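Local coordinates for DUF2019 domain-containing protein (Rhodopseudomonas palustris, PDB 2I9C), which is of unknown function but folds into a compact, mostly helical domain of the DUF2019 family, which is grouped with the TPR-like helical repeat proteins, at residues V15-F18 against A19-V23. Residues are numbered along the deposited sequence; the frame is centred on the assembly and turned at random. Where two conformers were deposited one is given.
Sequences VALF and AKVTV
The carbonyl of V15 takes the amide of A19, N to O 3.0 Å, and A16 O receives K20 N in the same way one residue on. At L17 the backbone bond is straighter, V21 N lying 2.9 Å from L17 O. The leucine torsions, chi1 -176° and chi2 67°, carry CD1 to 4.0 Å from V21 CG1, the two side chains meeting at a slant; L17 also packs on I47 of helix 34-53. F18 O is gripped twice: T22 N reaches it at 3.1 Å, and the hydroxyl T22 OG1, donating from the other face of the carbonyl plane, comes to 2.7 Å. With OG1 anti to its carbonyl carbon (chi1 -49°), T22 points this buried hydroxyl back at F18 O, and the same atom lies over one face of the F18 ring, displaced toward the rim, 4.0 Å from CE2. With an alanine at F18, a gap facing M44 and I47 of helix 34-53 and Q76 of helix 71-79 is likely to open, and T22 OG1 would lose its aromatic neighbour. A threonine hydroxyl bonded to the carbonyl four residues earlier, doubling the backbone bond, is a common local motif of alpha-helices, here on helix 11-30 of an all-helical domain, consistent with the TPR clan.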
loop_
_atom_site.group_PDB
_atom_site.type_symbol
_atom_site.label_atom_id
_atom_site.label_comp_id
_atom_site.label_asym_id
_atom_site.label_seq_id
_atom_site.Cartn_x
_atom_site.Cartn_y
_atom_site.Cartn_z
ATOM N N VAL A 15 1.135 -4.841 10.361
ATOM C CA VAL A 15 1.988 -3.813 9.727
ATOM C C VAL A 15 3.336 -4.387 9.269
ATOM O O VAL A 15 3.792 -4.117 8.149
ATOM C CB VAL A 15 2.177 -2.549 10.620
ATOM C CG1 VAL A 15 3.093 -1.530 9.933
ATOM C CG2 VAL A 15 0.833 -1.868 10.830
ATOM N N ALA A 16 3.973 -5.177 10.145
ATOM C CA ALA A 16 5.276 -5.752 9.831
ATOM C C ALA A 16 5.073 -6.701 8.648
ATOM O O ALA A 16 5.898 -6.747 7.755
ATOM C CB ALA A 16 5.896 -6.505 11.061
ATOM N N LEU A 17 3.995 -7.502 8.661
ATOM C CA LEU A 17 3.811 -8.459 7.551
ATOM C C LEU A 17 3.467 -7.717 6.241
ATOM O O LEU A 17 3.922 -8.095 5.171
ATOM C CB LEU A 17 2.733 -9.500 7.889
ATOM C CG LEU A 17 2.519 -10.595 6.840
ATOM C CD1 LEU A 17 3.807 -11.529 6.741
ATOM C CD2 LEU A 17 1.237 -11.421 7.229
ATOM N N PHE A 18 2.665 -6.664 6.338
ATOM C CA PHE A 18 2.385 -5.819 5.177
ATOM C C PHE A 18 3.728 -5.374 4.533
ATOM O O PHE A 18 3.894 -5.446 3.312
ATOM C CB PHE A 18 1.557 -4.593 5.605
ATOM C CG PHE A 18 1.148 -3.673 4.447
ATOM C CD1 PHE A 18 -0.142 -3.727 3.906
ATOM C CD2 PHE A 18 2.056 -2.762 3.919
ATOM C CE1 PHE A 18 -0.520 -2.864 2.867
ATOM C CE2 PHE A 18 1.712 -1.907 2.881
ATOM C CZ PHE A 18 0.419 -1.953 2.358
ATOM N N ALA A 19 4.666 -4.865 5.332
ATOM C CA ALA A 19 5.926 -4.410 4.748
ATOM C C ALA A 19 6.741 -5.569 4.119
ATOM O O ALA A 19 7.330 -5.411 3.043
ATOM C CB ALA A 19 6.797 -3.647 5.808
ATOM N N LYS A 20 6.778 -6.716 4.804
ATOM C CA LYS A 20 7.523 -7.884 4.297
ATOM C C LYS A 20 6.955 -8.347 2.959
ATOM O O LYS A 20 7.711 -8.605 2.037
ATOM C CB LYS A 20 7.556 -9.046 5.319
ATOM C CG LYS A 20 8.465 -10.240 4.924
ATOM C CD LYS A 20 8.308 -11.444 5.852
ATOM C CE LYS A 20 9.634 -12.207 5.964
ATOM N NZ LYS A 20 9.484 -13.640 5.590
ATOM N N VAL A 21 5.630 -8.458 2.851
ATOM C CA VAL A 21 5.052 -8.955 1.586
ATOM C C VAL A 21 5.164 -7.951 0.423
ATOM O O VAL A 21 5.258 -8.334 -0.732
ATOM C CB VAL A 21 3.570 -9.540 1.727
ATOM C CG1 VAL A 21 3.468 -10.451 2.872
ATOM C CG2 VAL A 21 2.572 -8.446 1.874
ATOM N N THR A 22 5.151 -6.668 0.727
ATOM C CA THR A 22 5.281 -5.649 -0.284
ATOM C C THR A 22 6.748 -5.439 -0.744
ATOM O O THR A 22 7.014 -5.146 -1.926
ATOM C CB THR A 22 4.571 -4.420 0.250
ATOM O OG1 THR A 22 3.274 -4.855 0.705
ATOM C CG2 THR A 22 4.406 -3.366 -0.808
ATOM N N VAL A 23 7.704 -5.624 0.172
ATOM C CA VAL A 23 9.131 -5.760 -0.250
ATOM C C VAL A 23 9.257 -6.938 -1.232
ATOM O O VAL A 23 9.873 -6.839 -2.289
ATOM C CB VAL A 23 10.037 -5.990 0.987
ATOM C CG1 VAL A 23 11.395 -6.592 0.601
ATOM C CG2 VAL A 23 10.243 -4.646 1.733
#